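Local coordinates for transferrin binding protein B (Actinobacillus suis, PDB 3PQU) that probably captures host transferrin at the bacterial surface, serving as the lipoprotein part of the receptor through which the pathogen acquires iron, at residues Asp429-Ala433 and Phe537-Ala542; Lys476-Leu482 and Phe492-Ile498; Ser20-Thr26 and Lys565-Glu569; Ile270-Arg274 and Asn353-Asp357. One frame throughout, in Å; residues are numbered along the deposited sequence. Where two conformers were deposited one is given.

Contact 1: residues Asp429-Ala433 and Phe537-Ala542; sequences DKMPA and FYGPTA
M431 lays its terminal methyl over one face of the F537 ring, a Met-aromatic contact at the edge of the C-lobe beta barrel. CE stands 3.6 Å above the ring plane, displaced toward the CD2 side of the rim, and the line from CE to the ring centroid runs 26° off the normal, which makes the methyl a CH-pi donor. SD is placed more obliquely, 5.0 Å from the same centroid. The M431 side chain starts away from the 537-542 segment and then doubles back: CG lies beside the backbone N (chi1 -72°), and further bends at chi2 and chi3 bring the thioether across the phenylalanine at roughly a right angle. A542 CB fills the angle between sulfur and proline, 4.0 Å from M431 SD and 3.8 Å from P432 CD. F473 packs on both M431 and P432, so the apolar patch continues into the loop between strands 467-472 and 477-482. Away from the ring, the contact becomes backbone against aliphatic carbon. K430 turns its ammonium back to the carboxylate of D429 in a weak salt bridge, while its CB rests 3.5 Å from P540 O. Farther along, P432 CG approaches T541 O at 3.7 Å.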
# COMPACT_ATOMS: atom_id res chain seq x y z
N ASP A 429 -7.21 -5.32 -22.39
CA ASP A 429 -8.29 -5.72 -23.27
C ASP A 429 -9.26 -4.58 -23.57
O ASP A 429 -10.22 -4.75 -24.31
CB ASP A 429 -9.03 -6.94 -22.72
CG ASP A 429 -9.78 -6.64 -21.44
OD1 ASP A 429 -9.73 -5.48 -20.98
OD2 ASP A 429 -10.42 -7.57 -20.89
N LYS A 430 -9.02 -3.41 -22.98
CA LYS A 430 -9.80 -2.22 -23.30
C LYS A 430 -8.97 -1.22 -24.09
O LYS A 430 -9.42 -0.11 -24.35
CB LYS A 430 -10.35 -1.55 -22.03
CG LYS A 430 -11.27 -2.43 -21.20
CD LYS A 430 -12.61 -2.65 -21.87
CE LYS A 430 -13.52 -3.52 -21.02
NZ LYS A 430 -13.01 -4.92 -20.89
N MET A 431 -7.76 -1.62 -24.47
CA MET A 431 -6.94 -0.83 -25.39
C MET A 431 -7.66 -0.76 -26.73
O MET A 431 -8.09 -1.79 -27.26
CB MET A 431 -5.56 -1.47 -25.57
CG MET A 431 -4.63 -1.34 -24.37
SD MET A 431 -4.17 0.36 -23.99
CE MET A 431 -3.14 0.79 -25.40
N PRO A 432 -7.78 0.45 -27.29
CA PRO A 432 -8.43 0.58 -28.60
C PRO A 432 -7.75 -0.32 -29.62
O PRO A 432 -6.53 -0.44 -29.61
CB PRO A 432 -8.19 2.05 -28.97
CG PRO A 432 -7.98 2.73 -27.67
CD PRO A 432 -7.28 1.74 -26.80
N ALA A 433 -8.54 -0.96 -30.48
CA ALA A 433 -7.99 -1.71 -31.61
C ALA A 433 -7.96 -0.82 -32.85
O ALA A 433 -8.90 -0.84 -33.65
CB ALA A 433 -8.81 -2.95 -31.86
N PHE A 537 -0.59 4.02 -20.91
CA PHE A 537 -1.93 4.48 -21.27
C PHE A 537 -2.86 4.39 -20.06
O PHE A 537 -2.91 3.36 -19.38
CB PHE A 537 -2.46 3.66 -22.43
CG PHE A 537 -1.72 3.89 -23.71
CD1 PHE A 537 -2.06 4.96 -24.54
CD2 PHE A 537 -0.66 3.08 -24.07
CE1 PHE A 537 -1.37 5.19 -25.72
CE2 PHE A 537 0.03 3.31 -25.26
CZ PHE A 537 -0.32 4.37 -26.07
N TYR A 538 -3.59 5.47 -19.79
CA TYR A 538 -4.38 5.55 -18.56
C TYR A 538 -5.87 5.80 -18.80
O TYR A 538 -6.26 6.36 -19.82
CB TYR A 538 -3.81 6.62 -17.62
CG TYR A 538 -2.32 6.47 -17.40
CD1 TYR A 538 -1.80 5.41 -16.66
CD2 TYR A 538 -1.43 7.38 -17.96
CE1 TYR A 538 -0.44 5.26 -16.48
CE2 TYR A 538 -0.07 7.25 -17.78
CZ TYR A 538 0.42 6.19 -17.05
OH TYR A 538 1.78 6.07 -16.89
N GLY A 539 -6.69 5.35 -17.85
CA GLY A 539 -8.12 5.52 -17.94
C GLY A 539 -8.83 4.36 -18.63
O GLY A 539 -8.18 3.47 -19.17
N PRO A 540 -10.17 4.38 -18.61
CA PRO A 540 -11.08 3.36 -19.14
C PRO A 540 -10.71 2.87 -20.53
O PRO A 540 -10.73 1.66 -20.77
CB PRO A 540 -12.42 4.09 -19.20
CG PRO A 540 -12.33 5.10 -18.12
CD PRO A 540 -10.90 5.53 -18.05
N THR A 541 -10.38 3.79 -21.45
CA THR A 541 -10.10 3.41 -22.82
C THR A 541 -8.86 4.10 -23.40
O THR A 541 -8.85 4.48 -24.58
CB THR A 541 -11.33 3.68 -23.75
OG1 THR A 541 -11.79 5.04 -23.59
CG2 THR A 541 -12.48 2.72 -23.40
N ALA A 542 -7.84 4.27 -22.57
CA ALA A 542 -6.57 4.85 -23.00
C ALA A 542 -6.70 6.30 -23.45
O ALA A 542 -5.90 6.77 -24.24
CB ALA A 542 -5.93 3.99 -24.10

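Contact 2: residues Lys476-Leu482 and Phe492-Ile498; sequences KKVNGKL and FTVDATI
K476-L482 and F492-I498 are the two arms of an antiparallel beta hairpin in the wall of the C-lobe barrel, with strand directions 171° apart. Backbone bonding is regular. V478 with A496, G480 with V494 and L482 with F492 are hydrogen-bonded pairs, each joined by two N-H to O bonds, from 2.7 Å for L482 N to F492 O up to 3.3 Å for V478 N to A496 O. One more bond, I498 N to K476 O, extends the pairing by a residue. On the other side of this arm, K476 and K477 form a G1 bulge against the neighbouring strand 467-472.

Apolar packing belongs to the face carrying V478, V494, A496, L482 and F492. L482 and F492 meet through their CB atoms and both reach W443 on strand 436-448, while L482 CD1 touches V494 CG2 at 4.2 Å. G480 brings no side chain to this face, and V494 lies opposite it.

Polar and charged groups occupy the face of K477, N479, K481, T493, D495 and T497. There the amide of N479 and the carboxylate of D495 stand nearly perpendicular, and the end of K477 bends back toward the partner strand near A496 O.

The tightest side-chain meeting is on the apolar face: V478 CG2, beside its own backbone N, presses against I498 CG1 at 3.5 Å.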
# COMPACT_ATOMS: atom_id res chain seq x y z
N LYS A 476 0.60 -0.12 -33.80
CA LYS A 476 1.20 -0.04 -32.47
C LYS A 476 2.37 0.93 -32.37
O LYS A 476 3.47 0.55 -31.99
CB LYS A 476 1.63 -1.43 -31.99
CG LYS A 476 0.48 -2.41 -31.85
CD LYS A 476 -0.54 -1.90 -30.84
CE LYS A 476 -1.73 -2.84 -30.74
NZ LYS A 476 -1.33 -4.19 -30.28
N LYS A 477 2.12 2.19 -32.71
CA LYS A 477 3.17 3.20 -32.65
C LYS A 477 2.74 4.49 -31.96
O LYS A 477 1.61 4.96 -32.12
CB LYS A 477 3.70 3.51 -34.05
CG LYS A 477 4.54 2.39 -34.65
CD LYS A 477 5.99 2.84 -34.86
CE LYS A 477 6.75 2.96 -33.55
NZ LYS A 477 8.13 3.48 -33.75
N VAL A 478 3.66 5.04 -31.19
CA VAL A 478 3.46 6.34 -30.57
C VAL A 478 4.58 7.26 -31.03
O VAL A 478 5.76 6.91 -30.96
CB VAL A 478 3.49 6.23 -29.03
CG1 VAL A 478 3.31 7.61 -28.39
CG2 VAL A 478 2.41 5.28 -28.54
N ASN A 479 4.21 8.43 -31.54
CA ASN A 479 5.19 9.44 -31.92
C ASN A 479 4.87 10.77 -31.26
O ASN A 479 3.73 11.23 -31.29
CB ASN A 479 5.27 9.58 -33.43
CG ASN A 479 5.65 8.28 -34.10
OD1 ASN A 479 6.83 7.96 -34.22
ND2 ASN A 479 4.64 7.51 -34.51
N GLY A 480 5.88 11.37 -30.66
CA GLY A 480 5.64 12.51 -29.80
C GLY A 480 6.52 13.69 -30.09
O GLY A 480 7.64 13.55 -30.58
N LYS A 481 6.00 14.88 -29.79
CA LYS A 481 6.75 16.11 -29.92
C LYS A 481 6.59 16.88 -28.62
O LYS A 481 5.48 17.05 -28.13
CB LYS A 481 6.23 16.93 -31.10
CG LYS A 481 6.32 16.21 -32.45
CD LYS A 481 5.79 17.08 -33.58
CE LYS A 481 6.15 16.49 -34.94
NZ LYS A 481 5.74 17.37 -36.08
N LEU A 482 7.70 17.35 -28.05
CA LEU A 482 7.68 18.17 -26.85
C LEU A 482 8.35 19.52 -27.06
O LEU A 482 9.53 19.59 -27.43
CB LEU A 482 8.35 17.43 -25.69
CG LEU A 482 7.51 16.33 -25.04
CD1 LEU A 482 7.74 14.99 -25.69
CD2 LEU A 482 7.87 16.27 -23.59
N PHE A 492 12.30 18.19 -27.76
CA PHE A 492 12.43 16.74 -27.65
C PHE A 492 11.38 16.06 -28.53
O PHE A 492 10.23 16.48 -28.57
CB PHE A 492 12.21 16.28 -26.20
CG PHE A 492 13.43 16.36 -25.33
CD1 PHE A 492 13.56 17.35 -24.38
CD2 PHE A 492 14.44 15.42 -25.45
CE1 PHE A 492 14.67 17.42 -23.57
CE2 PHE A 492 15.56 15.49 -24.65
CZ PHE A 492 15.68 16.49 -23.70
N THR A 493 11.78 15.00 -29.23
CA THR A 493 10.80 14.12 -29.85
C THR A 493 10.89 12.74 -29.23
O THR A 493 11.89 12.40 -28.59
CB THR A 493 11.00 13.99 -31.38
OG1 THR A 493 12.19 13.26 -31.66
CG2 THR A 493 11.07 15.36 -32.03
N VAL A 494 9.84 11.94 -29.41
CA VAL A 494 9.83 10.58 -28.90
C VAL A 494 9.35 9.58 -29.94
O VAL A 494 8.36 9.81 -30.64
CB VAL A 494 8.94 10.44 -27.66
CG1 VAL A 494 8.86 8.99 -27.25
CG2 VAL A 494 9.46 11.29 -26.52
N ASP A 495 10.06 8.47 -30.04
CA ASP A 495 9.65 7.36 -30.89
C ASP A 495 9.52 6.13 -30.00
O ASP A 495 10.49 5.72 -29.37
CB ASP A 495 10.68 7.11 -31.99
CG ASP A 495 11.28 8.39 -32.52
OD1 ASP A 495 10.88 8.82 -33.62
OD2 ASP A 495 12.16 8.96 -31.83
N ALA A 496 8.33 5.56 -29.95
CA ALA A 496 8.09 4.45 -29.04
C ALA A 496 7.18 3.38 -29.63
O ALA A 496 6.54 3.58 -30.66
CB ALA A 496 7.53 4.96 -27.71
N THR A 497 7.13 2.24 -28.95
CA THR A 497 6.30 1.14 -29.40
C THR A 497 5.28 0.77 -28.32
O THR A 497 5.61 0.64 -27.14
CB THR A 497 7.15 -0.09 -29.75
OG1 THR A 497 8.03 0.24 -30.84
CG2 THR A 497 6.26 -1.25 -30.16
N ILE A 498 4.03 0.61 -28.75
CA ILE A 498 2.98 0.17 -27.86
C ILE A 498 3.08 -1.32 -27.60
O ILE A 498 2.98 -2.14 -28.52
CB ILE A 498 1.59 0.44 -28.46
CG1 ILE A 498 1.43 1.93 -28.78
CG2 ILE A 498 0.50 -0.05 -27.52
CD1 ILE A 498 0.08 2.28 -29.37

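Contact 3: residues Ser20-Thr26 and Lys565-Glu569; sequences SYQDEET and KRQIE
E24 leaves the N-terminal segment with its CB beside I568 CG2, modelled closer than two carbons normally come, so that the exact spacing is doubtful. Its CG, lodged between the backbone N and the carbonyl carbon (chi1 75°), passes beside R566 O, and the extended chain then delivers the carboxylate to the arginine. R566 grips it side-on with two nitrogens. NE reaches E24 OE1 at 3.0 Å, in the guanidinium plane but from above the carboxylate plane; NH2 reaches E24 OE2 at 2.9 Å, on the syn lone pair, through a bent bond that leaves OE2 tilted from the guanidinium plane. With the two planes 67° apart, this is a twisted bidentate salt bridge. One water donates to E24 OE2, and a second links Q567 O to OE1, the latter bond weak. The remaining arginine nitrogen, NH1, bonds to T541 O.

The backbones make a short antiparallel pairing by which the N-terminal segment, sequence-wise part of the N-lobe handle family, joins strand 557-568 of the C-lobe barrel. I568 N donates to Q22 O at 2.7 Å, and E24 N to R566 O at 3.0 Å.

Q567 bends at chi2 (-67°) to lie alongside D23, its amide about perpendicular to the carboxylate. NE2 is shared: it donates to D23 OD1, met on the anti side at 2.9 Å, and to K565 O within its own strand, while OE1 receives R461. K565 CD crosses D23 at about a right angle, 3.7 Å from D23 CG, before NZ goes on to N396 O. Next to Q22, Y21 CD1 rests 3.8 Å from Q567 CB.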
# COMPACT_ATOMS: atom_id res chain seq x y z
N SER A 20 -7.83 21.85 -35.81
CA SER A 20 -9.06 21.97 -35.04
C SER A 20 -9.31 20.76 -34.14
O SER A 20 -10.24 19.98 -34.37
CB SER A 20 -10.25 22.20 -35.97
OG SER A 20 -10.33 21.19 -36.96
N TYR A 21 -8.47 20.60 -33.12
CA TYR A 21 -8.63 19.50 -32.17
C TYR A 21 -9.14 19.98 -30.82
O TYR A 21 -9.05 21.17 -30.49
CB TYR A 21 -7.32 18.72 -32.03
CG TYR A 21 -7.02 17.84 -33.21
CD1 TYR A 21 -7.63 16.60 -33.35
CD2 TYR A 21 -6.12 18.24 -34.20
CE1 TYR A 21 -7.36 15.78 -34.43
CE2 TYR A 21 -5.85 17.43 -35.29
CZ TYR A 21 -6.47 16.20 -35.40
OH TYR A 21 -6.21 15.39 -36.48
N GLN A 22 -9.66 19.05 -30.03
CA GLN A 22 -10.31 19.38 -28.76
C GLN A 22 -10.33 18.15 -27.87
O GLN A 22 -10.61 17.05 -28.35
CB GLN A 22 -11.74 19.84 -29.03
CG GLN A 22 -12.32 20.81 -28.04
CD GLN A 22 -13.70 21.29 -28.46
OE1 GLN A 22 -14.52 20.50 -28.92
NE2 GLN A 22 -13.96 22.59 -28.31
N ASP A 23 -10.04 18.32 -26.58
CA ASP A 23 -10.12 17.22 -25.63
C ASP A 23 -11.42 16.43 -25.82
O ASP A 23 -12.48 17.03 -25.99
CB ASP A 23 -10.08 17.74 -24.19
CG ASP A 23 -8.75 18.37 -23.81
OD1 ASP A 23 -7.78 18.26 -24.58
OD2 ASP A 23 -8.68 18.96 -22.71
N GLU A 24 -11.34 15.11 -25.79
CA GLU A 24 -12.56 14.31 -25.87
C GLU A 24 -13.36 14.49 -24.60
O GLU A 24 -12.79 14.70 -23.53
CB GLU A 24 -12.26 12.82 -26.12
CG GLU A 24 -11.74 12.04 -24.93
CD GLU A 24 -11.47 10.58 -25.29
OE1 GLU A 24 -11.68 10.21 -26.46
OE2 GLU A 24 -11.06 9.81 -24.40
N GLU A 25 -14.69 14.43 -24.71
CA GLU A 25 -15.54 14.52 -23.53
C GLU A 25 -15.49 13.20 -22.79
O GLU A 25 -15.51 12.13 -23.39
CB GLU A 25 -16.99 14.85 -23.92
CG GLU A 25 -17.82 13.64 -24.32
CD GLU A 25 -19.31 13.91 -24.26
OE1 GLU A 25 -20.06 12.99 -23.86
OE2 GLU A 25 -19.73 15.04 -24.58
N THR A 26 -15.41 13.28 -21.46
CA THR A 26 -15.31 12.08 -20.64
C THR A 26 -16.16 12.21 -19.39
O THR A 26 -16.23 13.28 -18.78
CB THR A 26 -13.85 11.80 -20.23
OG1 THR A 26 -13.32 12.95 -19.55
CG2 THR A 26 -12.99 11.51 -21.45
N LYS A 565 -3.89 14.27 -23.24
CA LYS A 565 -5.26 13.80 -23.39
C LYS A 565 -5.63 13.61 -24.86
O LYS A 565 -5.24 14.40 -25.72
CB LYS A 565 -6.23 14.78 -22.73
CG LYS A 565 -7.59 14.18 -22.43
CD LYS A 565 -8.55 15.23 -21.91
CE LYS A 565 -9.85 14.59 -21.44
NZ LYS A 565 -9.66 13.70 -20.25
N ARG A 566 -6.41 12.56 -25.14
CA ARG A 566 -6.83 12.25 -26.50
C ARG A 566 -7.80 13.31 -27.02
O ARG A 566 -8.63 13.82 -26.27
CB ARG A 566 -7.47 10.87 -26.54
CG ARG A 566 -7.77 10.37 -27.94
CD ARG A 566 -8.07 8.88 -27.91
NE ARG A 566 -9.17 8.58 -27.00
CZ ARG A 566 -9.31 7.42 -26.35
NH1 ARG A 566 -8.40 6.47 -26.50
NH2 ARG A 566 -10.35 7.23 -25.55
N GLN A 567 -7.73 13.63 -28.31
CA GLN A 567 -8.59 14.67 -28.87
C GLN A 567 -9.70 14.10 -29.75
O GLN A 567 -9.65 12.94 -30.14
CB GLN A 567 -7.75 15.65 -29.69
CG GLN A 567 -6.52 16.16 -28.97
CD GLN A 567 -6.88 17.04 -27.79
OE1 GLN A 567 -7.35 18.16 -27.97
NE2 GLN A 567 -6.65 16.54 -26.58
N ILE A 568 -10.70 14.93 -30.04
CA ILE A 568 -11.74 14.57 -31.00
C ILE A 568 -11.80 15.58 -32.12
O ILE A 568 -11.16 16.64 -32.06
CB ILE A 568 -13.14 14.51 -30.36
CG1 ILE A 568 -13.61 15.92 -29.99
CG2 ILE A 568 -13.17 13.57 -29.17
CD1 ILE A 568 -15.05 15.99 -29.54
N GLU A 569 -12.58 15.25 -33.14
CA GLU A 569 -12.84 16.13 -34.27
C GLU A 569 -11.59 16.32 -35.13
O GLU A 569 -11.35 17.41 -35.66
CB GLU A 569 -13.38 17.48 -33.79
CG GLU A 569 -14.18 18.19 -34.88
CD GLU A 569 -14.27 19.69 -34.67
OE1 GLU A 569 -13.81 20.17 -33.62
OE2 GLU A 569 -14.79 20.38 -35.58
O HOH W 1 -11.03 10.40 -29.71
O HOH W 2 -10.12 11.06 -22.36

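Contact 4: residues Ile270-Arg274 and Asn353-Asp357; sequences ITGNR and NNFGD
F355 O takes two donors: the backbone N of N273 at 3.3 Å, from well above the carbonyl plane, and a water at 2.8 Å. The same water also donates to T271 O, bridging the two loops. N273 belongs to a type II' beta turn, T271 to R274, at the tip of an N-lobe barrel hairpin. G272, at the second position of that turn with positive phi, allows close approach: its CA lies 4.2 Å from the CA of G356, where neither residue interposes a side chain.

The N273 side chain makes the other bond. CG sits between the backbone N and the carbonyl carbon (chi1 55°), directing ND2 to a lone pair of N354 O at 3.0 Å; ND2 also bonds to S161 O. The amide oxygen, OD1, is left at the edge of the F355 ring, in its plane, 3.7 Å from CD1. R274 runs alongside F355, pointing the same way: R274 CD is 3.9 Å from F355 CD1, and R274 NH1 approaches F355 CE1 obliquely. Guanidinium and ring are 63° apart, so they are not stacked, and the charge is directed elsewhere, NH2 to E296 in a salt bridge and NH1 to Y300 OH.

An Asx turn shapes the partner loop. N354 OD1 accepts from G356 N at 2.7 Å, and its ND2 donates to D357 O, tying both ends of the amide to the loop's own backbone. The contact thus sets the turn between strands 260-271 and 274-281 of the N-lobe barrel against the C-lobe handle loop linking strands 349-351 and 360-363, with strand 333-343 packed on N273 and N354.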
# COMPACT_ATOMS: atom_id res chain seq x y z
N ILE A 270 -11.70 -6.61 -5.65
CA ILE A 270 -10.40 -5.99 -5.85
C ILE A 270 -10.52 -4.65 -6.56
O ILE A 270 -11.09 -4.56 -7.65
CB ILE A 270 -9.47 -6.90 -6.70
CG1 ILE A 270 -9.13 -8.19 -5.93
CG2 ILE A 270 -8.19 -6.17 -7.08
CD1 ILE A 270 -8.51 -9.28 -6.81
N THR A 271 -9.96 -3.60 -5.95
CA THR A 271 -9.86 -2.29 -6.59
C THR A 271 -8.41 -1.83 -6.48
O THR A 271 -7.83 -1.89 -5.40
CB THR A 271 -10.74 -1.23 -5.89
OG1 THR A 271 -12.10 -1.66 -5.85
CG2 THR A 271 -10.66 0.11 -6.62
N GLY A 272 -7.83 -1.37 -7.58
CA GLY A 272 -6.41 -1.05 -7.58
C GLY A 272 -5.65 -2.29 -7.13
O GLY A 272 -5.92 -3.39 -7.60
N ASN A 273 -4.70 -2.12 -6.20
CA ASN A 273 -4.02 -3.30 -5.62
C ASN A 273 -4.59 -3.67 -4.24
O ASN A 273 -3.94 -4.36 -3.46
CB ASN A 273 -2.50 -3.12 -5.55
CG ASN A 273 -2.08 -1.86 -4.80
OD1 ASN A 273 -2.74 -1.43 -3.86
ND2 ASN A 273 -0.98 -1.24 -5.23
N ARG A 274 -5.80 -3.21 -3.95
CA ARG A 274 -6.43 -3.47 -2.66
C ARG A 274 -7.66 -4.33 -2.82
O ARG A 274 -8.15 -4.52 -3.93
CB ARG A 274 -6.83 -2.14 -2.01
CG ARG A 274 -5.64 -1.18 -1.82
CD ARG A 274 -4.53 -1.79 -0.97
NE ARG A 274 -4.84 -1.82 0.47
CZ ARG A 274 -3.95 -2.05 1.43
NH1 ARG A 274 -2.67 -2.25 1.12
NH2 ARG A 274 -4.32 -2.09 2.71
N ASN A 353 5.04 4.58 -3.34
CA ASN A 353 3.89 3.84 -2.88
C ASN A 353 2.61 4.39 -3.49
O ASN A 353 2.33 5.58 -3.40
CB ASN A 353 3.80 3.90 -1.35
CG ASN A 353 4.95 3.18 -0.69
OD1 ASN A 353 5.39 2.14 -1.17
ND2 ASN A 353 5.45 3.74 0.41
N ASN A 354 1.83 3.52 -4.11
CA ASN A 354 0.50 3.91 -4.59
C ASN A 354 -0.48 2.74 -4.54
O ASN A 354 -0.10 1.59 -4.77
CB ASN A 354 0.62 4.45 -6.01
CG ASN A 354 -0.66 5.09 -6.49
OD1 ASN A 354 -1.57 4.41 -6.97
ND2 ASN A 354 -0.74 6.40 -6.36
N PHE A 355 -1.75 3.03 -4.24
CA PHE A 355 -2.74 1.96 -4.05
C PHE A 355 -3.72 1.82 -5.22
O PHE A 355 -4.63 0.99 -5.19
CB PHE A 355 -3.50 2.15 -2.72
CG PHE A 355 -2.61 2.13 -1.50
CD1 PHE A 355 -1.86 1.01 -1.19
CD2 PHE A 355 -2.55 3.23 -0.66
CE1 PHE A 355 -1.05 0.99 -0.08
CE2 PHE A 355 -1.74 3.21 0.46
CZ PHE A 355 -0.99 2.09 0.76
N GLY A 356 -3.53 2.63 -6.25
CA GLY A 356 -4.43 2.60 -7.39
C GLY A 356 -5.19 3.89 -7.60
O GLY A 356 -6.09 3.95 -8.44
N ASP A 357 -4.85 4.91 -6.82
CA ASP A 357 -5.38 6.25 -7.04
C ASP A 357 -4.25 7.23 -7.37
O ASP A 357 -3.48 7.61 -6.49
CB ASP A 357 -6.17 6.72 -5.81
CG ASP A 357 -6.84 8.07 -6.02
OD1 ASP A 357 -6.62 8.70 -7.07
OD2 ASP A 357 -7.58 8.51 -5.11
O HOH W 3 -7.24 0.82 -4.24

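Overall arrangement
Contacts 1, 2 and 3 all reach the C-lobe barrel sheet, whereas contact 4 bridges the lobes, 28 Å between centres from contacts 2 and 3. Contact 2 is a wall hairpin built on regular backbone bonding, with one apolar face. Contact 1 packs on it twice: F537, from a barrel strand, meets V478, and M431 CE, from the loop, reaches I498 CG2. Contact 3, the more exposed of the barrel contacts although K565, R566 and Q567 are buried, attaches the N-terminal segment through a salt bridge, backbone pairing and a side-chain amide hydrogen bond; R566 links it to contact 1. Along the chain, contact 3 encloses the other three, and contact 2 is nested within contact 1. Contact 4, nearest the chain centre, joins two loops through hydrogen bonds to backbone carbonyls and a bridging water.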